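Local coordinates for protein endonuclease NucS (Pyrococcus abyssi, PDB 2VLD) that cleaves the 3' and 5' single-stranded ends of branched DNA structures and binds single-stranded DNA, working as a homodimer that interacts with PCNA, at residues A33-H38 and L100-I105; V28-A33 and I53-P58. The protein carries 2 engineered substitutions. All blocks are in the same frame, centred on the assembly; numbering follows the deposited sequence.

Contact 1: residues A33-H38 and L100-I105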
loop_
_atom_site.group_PDB
_atom_site.type_symbol
_atom_site.label_atom_id
_atom_site.label_comp_id
_atom_site.label_asym_id
_atom_site.label_seq_id
_atom_site.Cartn_x
_atom_site.Cartn_y
_atom_site.Cartn_z
ATOM N N ALA A 33 -12.424 5.685 -3.035
ATOM C CA ALA A 33 -13.488 6.504 -2.458
ATOM C C ALA A 33 -13.035 7.890 -2.047
ATOM O O ALA A 33 -11.928 8.072 -1.542
ATOM C CB ALA A 33 -14.113 5.792 -1.247
ATOM N N ARG A 34 -13.909 8.869 -2.273
ATOM C CA ARG A 34 -13.802 10.156 -1.598
ATOM C C ARG A 34 -14.334 9.879 -0.209
ATOM O O ARG A 34 -15.344 9.184 -0.042
ATOM C CB ARG A 34 -14.610 11.238 -2.302
ATOM C CG ARG A 34 -14.406 12.639 -1.714
ATOM C CD ARG A 34 -14.937 13.753 -2.639
ATOM N NE ARG A 34 -13.880 14.236 -3.532
ATOM C CZ ARG A 34 -13.223 15.388 -3.378
ATOM N NH1 ARG A 34 -13.518 16.210 -2.375
ATOM N NH2 ARG A 34 -12.272 15.725 -4.241
ATOM N N CYS A 35 -13.629 10.385 0.790
ATOM C CA CYS A 35 -13.871 9.983 2.161
ATOM C C CYS A 35 -13.163 10.953 3.046
ATOM O O CYS A 35 -12.467 11.846 2.562
ATOM C CB CYS A 35 -13.276 8.584 2.410
ATOM S SG CYS A 35 -11.471 8.451 2.103
ATOM N N LYS A 36 -13.335 10.776 4.347
ATOM C CA LYS A 36 -12.413 11.377 5.293
ATOM C C LYS A 36 -11.975 10.361 6.333
ATOM O O LYS A 36 -12.554 9.275 6.436
ATOM C CB LYS A 36 -12.928 12.699 5.893
ATOM C CG LYS A 36 -14.418 12.807 6.112
ATOM C CD LYS A 36 -14.890 14.265 5.999
ATOM C CE LYS A 36 -14.946 14.987 7.355
ATOM N NZ LYS A 36 -15.559 16.350 7.213
ATOM N N VAL A 37 -10.909 10.694 7.051
ATOM C CA VAL A 37 -10.255 9.739 7.925
ATOM C C VAL A 37 -10.197 10.327 9.312
ATOM O O VAL A 37 -9.876 11.506 9.475
ATOM C CB VAL A 37 -8.808 9.409 7.446
ATOM C CG1 VAL A 37 -8.160 8.363 8.345
ATOM C CG2 VAL A 37 -8.814 8.955 5.998
ATOM N N HIS A 38 -10.512 9.490 10.290
ATOM C CA HIS A 38 -10.447 9.845 11.692
ATOM C C HIS A 38 -9.644 8.767 12.403
ATOM O O HIS A 38 -9.929 7.571 12.242
ATOM C CB HIS A 38 -11.846 9.890 12.299
ATOM C CG HIS A 38 -12.827 10.695 11.506
ATOM N ND1 HIS A 38 -13.018 12.046 11.707
ATOM C CD2 HIS A 38 -13.685 10.334 10.523
ATOM C CE1 HIS A 38 -13.948 12.484 10.878
ATOM N NE2 HIS A 38 -14.369 11.465 10.150
ATOM N N LEU A 100 -9.214 3.430 13.618
ATOM C CA LEU A 100 -9.078 4.086 12.351
ATOM C C LEU A 100 -10.391 4.007 11.594
ATOM O O LEU A 100 -10.874 2.925 11.292
ATOM C CB LEU A 100 -7.930 3.469 11.541
ATOM C CG LEU A 100 -7.532 4.164 10.236
ATOM C CD1 LEU A 100 -7.156 5.586 10.522
ATOM C CD2 LEU A 100 -6.380 3.440 9.586
ATOM N N GLU A 101 -10.953 5.166 11.277
ATOM C CA GLU A 101 -12.230 5.241 10.575
ATOM C C GLU A 101 -12.127 5.917 9.211
ATOM O O GLU A 101 -11.509 6.964 9.054
ATOM C CB GLU A 101 -13.278 5.953 11.436
ATOM C CG GLU A 101 -14.443 6.524 10.654
ATOM C CD GLU A 101 -15.465 7.228 11.528
ATOM O OE1 GLU A 101 -15.121 7.628 12.656
ATOM O OE2 GLU A 101 -16.619 7.382 11.084
ATOM N N VAL A 102 -12.748 5.292 8.227
ATOM C CA VAL A 102 -12.904 5.888 6.923
ATOM C C VAL A 102 -14.375 6.227 6.817
ATOM O O VAL A 102 -15.200 5.336 6.622
ATOM C CB VAL A 102 -12.505 4.895 5.796
ATOM C CG1 VAL A 102 -12.847 5.457 4.432
ATOM C CG2 VAL A 102 -11.024 4.583 5.870
ATOM N N GLU A 103 -14.726 7.498 6.975
ATOM C CA GLU A 103 -16.113 7.870 6.730
ATOM C C GLU A 103 -16.279 8.104 5.244
ATOM O O GLU A 103 -15.741 9.052 4.688
ATOM C CB GLU A 103 -16.594 9.048 7.602
ATOM C CG GLU A 103 -16.568 10.427 6.975
ATOM C CD GLU A 103 -17.234 11.472 7.852
ATOM O OE1 GLU A 103 -16.513 12.206 8.567
ATOM O OE2 GLU A 103 -18.483 11.557 7.839
ATOM N N ILE A 104 -16.989 7.191 4.605
ATOM C CA ILE A 104 -17.158 7.223 3.163
ATOM C C ILE A 104 -18.114 8.332 2.778
ATOM O O ILE A 104 -19.236 8.395 3.267
ATOM C CB ILE A 104 -17.682 5.878 2.631
ATOM C CG1 ILE A 104 -16.764 4.742 3.102
ATOM C CG2 ILE A 104 -17.845 5.939 1.111
ATOM C CD1 ILE A 104 -16.990 3.432 2.406
ATOM N N ILE A 105 -17.647 9.216 1.910
ATOM C CA ILE A 105 -18.461 10.297 1.394
ATOM C C ILE A 105 -19.100 9.865 0.079
ATOM O O ILE A 105 -20.284 10.102 -0.171
ATOM C CB ILE A 105 -17.597 11.550 1.185
ATOM C CG1 ILE A 105 -17.366 12.221 2.538
ATOM C CG2 ILE A 105 -18.236 12.513 0.164
ATOM C CD1 ILE A 105 -16.404 13.367 2.502
#

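Contact 2: residues V28-A33 and I53-P58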
loop_
_atom_site.group_PDB
_atom_site.type_symbol
_atom_site.label_atom_id
_atom_site.label_comp_id
_atom_site.label_asym_id
_atom_site.label_seq_id
_atom_site.Cartn_x
_atom_site.Cartn_y
_atom_site.Cartn_z
ATOM N N VAL A 28 -9.146 -9.898 -0.520
ATOM C CA VAL A 28 -8.673 -8.543 -0.229
ATOM C C VAL A 28 -9.698 -7.553 -0.767
ATOM O O VAL A 28 -10.107 -7.652 -1.936
ATOM C CB VAL A 28 -7.282 -8.258 -0.858
ATOM C CG1 VAL A 28 -6.835 -6.817 -0.594
ATOM C CG2 VAL A 28 -6.247 -9.230 -0.335
ATOM N N VAL A 29 -10.119 -6.618 0.095
ATOM C CA VAL A 29 -10.990 -5.504 -0.305
ATOM C C VAL A 29 -10.148 -4.282 -0.655
ATOM O O VAL A 29 -9.282 -3.885 0.125
ATOM C CB VAL A 29 -11.984 -5.111 0.813
ATOM C CG1 VAL A 29 -13.068 -4.174 0.280
ATOM C CG2 VAL A 29 -12.620 -6.351 1.434
ATOM N N THR A 30 -10.392 -3.703 -1.829
ATOM C CA THR A 30 -9.773 -2.434 -2.207
ATOM C C THR A 30 -10.865 -1.450 -2.610
ATOM O O THR A 30 -11.567 -1.660 -3.606
ATOM C CB THR A 30 -8.773 -2.589 -3.363
ATOM O OG1 THR A 30 -7.791 -3.565 -3.024
ATOM C CG2 THR A 30 -8.066 -1.265 -3.656
ATOM N N ILE A 31 -11.011 -0.379 -1.835
ATOM C CA ILE A 31 -12.012 0.626 -2.115
ATOM C C ILE A 31 -11.329 1.877 -2.656
ATOM O O ILE A 31 -10.316 2.339 -2.121
ATOM C CB ILE A 31 -12.817 0.959 -0.846
ATOM C CG1 ILE A 31 -13.590 -0.276 -0.373
ATOM C CG2 ILE A 31 -13.779 2.097 -1.105
ATOM C CD1 ILE A 31 -13.825 -0.334 1.144
ATOM N N PHE A 32 -11.877 2.409 -3.739
ATOM C CA PHE A 32 -11.543 3.747 -4.197
ATOM C C PHE A 32 -12.710 4.639 -3.802
ATOM O O PHE A 32 -13.857 4.371 -4.176
ATOM C CB PHE A 32 -11.349 3.740 -5.704
ATOM C CG PHE A 32 -10.505 2.621 -6.181
ATOM C CD1 PHE A 32 -10.999 1.319 -6.192
ATOM C CD2 PHE A 32 -9.206 2.856 -6.609
ATOM C CE1 PHE A 32 -10.211 0.263 -6.619
ATOM C CE2 PHE A 32 -8.398 1.806 -7.040
ATOM C CZ PHE A 32 -8.901 0.505 -7.049
ATOM N N ALA A 33 -12.424 5.685 -3.035
ATOM C CA ALA A 33 -13.488 6.504 -2.458
ATOM C C ALA A 33 -13.035 7.890 -2.047
ATOM O O ALA A 33 -11.928 8.072 -1.542
ATOM C CB ALA A 33 -14.113 5.792 -1.247
ATOM N N ILE A 53 -7.315 5.391 -1.495
ATOM C CA ILE A 53 -7.428 3.967 -1.775
ATOM C C ILE A 53 -7.259 3.239 -0.452
ATOM O O ILE A 53 -6.308 3.516 0.287
ATOM C CB ILE A 53 -6.328 3.477 -2.730
ATOM C CG1 ILE A 53 -6.314 4.325 -4.003
ATOM C CG2 ILE A 53 -6.558 2.031 -3.075
ATOM C CD1 ILE A 53 -5.252 3.929 -5.003
ATOM N N ILE A 54 -8.170 2.321 -0.160
ATOM C CA ILE A 54 -8.229 1.676 1.136
ATOM C C ILE A 54 -8.151 0.167 0.929
ATOM O O ILE A 54 -8.987 -0.407 0.203
ATOM C CB ILE A 54 -9.555 2.020 1.869
ATOM C CG1 ILE A 54 -9.619 3.505 2.233
ATOM C CG2 ILE A 54 -9.711 1.189 3.131
ATOM C CD1 ILE A 54 -10.452 4.331 1.304
ATOM N N ILE A 55 -7.179 -0.475 1.580
ATOM C CA ILE A 55 -6.903 -1.891 1.375
ATOM C C ILE A 55 -7.136 -2.661 2.675
ATOM O O ILE A 55 -6.573 -2.325 3.714
ATOM C CB ILE A 55 -5.467 -2.095 0.826
ATOM C CG1 ILE A 55 -5.343 -1.449 -0.555
ATOM C CG2 ILE A 55 -5.122 -3.563 0.719
ATOM C CD1 ILE A 55 -3.931 -1.379 -1.110
ATOM N N ILE A 56 -7.988 -3.674 2.617
ATOM C CA ILE A 56 -8.315 -4.449 3.790
ATOM C C ILE A 56 -7.943 -5.886 3.476
ATOM O O ILE A 56 -8.480 -6.500 2.548
ATOM C CB ILE A 56 -9.828 -4.357 4.150
ATOM C CG1 ILE A 56 -10.286 -2.891 4.226
ATOM C CG2 ILE A 56 -10.121 -5.102 5.444
ATOM C CD1 ILE A 56 -11.806 -2.710 4.257
ATOM N N LYS A 57 -7.001 -6.417 4.237
ATOM C CA LYS A 57 -6.523 -7.764 4.007
ATOM C C LYS A 57 -7.166 -8.714 4.986
ATOM O O LYS A 57 -7.539 -8.307 6.090
ATOM C CB LYS A 57 -5.013 -7.816 4.158
ATOM C CG LYS A 57 -4.303 -6.893 3.226
ATOM C CD LYS A 57 -2.852 -7.227 3.125
ATOM C CE LYS A 57 -2.197 -6.270 2.139
ATOM N NZ LYS A 57 -0.710 -6.395 2.184
ATOM N N PRO A 58 -7.283 -9.994 4.592
ATOM C CA PRO A 58 -7.924 -11.046 5.383
ATOM C C PRO A 58 -7.414 -11.137 6.827
ATOM O O PRO A 58 -8.198 -11.401 7.741
ATOM C CB PRO A 58 -7.563 -12.308 4.611
ATOM C CG PRO A 58 -7.453 -11.847 3.218
ATOM C CD PRO A 58 -6.788 -10.518 3.306
#

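Contact 1: residues A33-H38 and L100-I105
His-38 and Glu-103 join their side chains across an antiparallel strand pair, NE2 of His-38 donating to OE1 of Glu-103 over 2.8 Å. The oxygen lies almost in the imidazole plane, at the ring edge, but accepts on its anti side, with the donor 34° out of the carboxylate plane. His-38 has CG anti to its own carbonyl carbon (chi1 -50°), which lays the ring alongside Glu-101 and brings CD2 to 3.7 Å from CD of Glu-101. The Glu-101 carboxylate has its salt bridge with Arg-99, while His-183 of the second subunit stacks on the His-38 ring. An alanine at His-38 would probably leave Glu-103 OE1 without its donor and open a gap beside that neighbouring histidine. Lys-36 runs beside Glu-103, its NZ 4.5 Å from OE1 of Glu-103, too far for a salt bridge.

Along the backbone, Lys-36 with Glu-103 and His-38 with Glu-101 each form two N-H...O bonds. Ile-105 N adds a fifth, to Arg-34 O at 3.0 Å, where the chain turns a corner.

Apolar groups meet on the other face. Cys-35 CB lies 3.7 Å from Val-102 CG1, and Val-37 CG1 meets Leu-100 CD1. Val-37, Leu-100 and Val-102 pack against Ile-64; small Cys-35 and the branched valines suit this buried layer. The pair belongs to the curled antiparallel sheet of the PH-like N-terminal domain, its apolar face turned inward and His-38, Glu-101 and Glu-103 reaching the second subunit.

Contact 2: residues V28-A33 and I53-P58
Val-29 pairs with Ile-56 and Ile-31 with Ile-54, two hydrogen-bonded pairs of an antiparallel arrangement whose strand axes run 165° apart and approach to 4.7 Å. Each pair forms two N-H...O bonds, with the donors in the carbonyl planes; Ile-56 N to Val-29 O measures 2.8 Å. Between them lies the non-hydrogen-bonded pair Thr-30 and Ile-55. The strands belong to the curved antiparallel sheet of the PH-like domain, in which strand 28-40 also pairs with strand 106-113 along its other edge.

On the face of Val-29, Ile-31, Ile-54 and Ile-56 the contact is purely hydrocarbon. Val-29 CB stands 4.0 Å from Ile-56 CB, and farther out the CD1 methyls of Ile-31 and Ile-56 come to 4.4 Å, a loose contact. Branching at CB favours the extended backbone and fills the space close to the sheet. Leu-19 and Ala-22 of helix 12-25 pack on Val-29, and Phe-62 lies against both Ile-54 and Ile-56, as expected in a domain core.

The face of Thr-30, Phe-32, Ile-53 and Ile-55 turns toward the second subunit, which Phe-32 and Ile-53 touch. There the Phe-32 ring meets Phe-113 of the second subunit with the planes nearly perpendicular, and Val-28 packs on Ile-53 of that subunit. Within the strand pair, Phe-32 and Ile-53 run side by side, CD2 of Phe-32 to CG1 of Ile-53 being 4.2 Å. Thr-30 has OG1 anti to its carbonyl carbon (chi1 -55°), which leaves CG2 anti to the backbone N, 3.7 Å from Ile-53 CG2.

In the fold
Contacts 1 and 2 are successive parts of one curved sheet: both use strand 28-40, which passes from one to the other at Ala-33, a residue they share. Their centres are about 12 Å apart. They touch directly where Val-102 CG2 of contact 1 packs 4.0 Å from Ile-54 CG1 of contact 2, so their apolar faces join in one core, with Ile-64 against both Val-102 and Ile-54. Both also help form the homodimer: contact 1 meets His-183 and Glu-116 of the second subunit, contact 2 its Phe-113. The single-stranded DNA site belongs to this N-terminal region, whereas the nuclease active site lies in the C-terminal domain, the region that contains His-183.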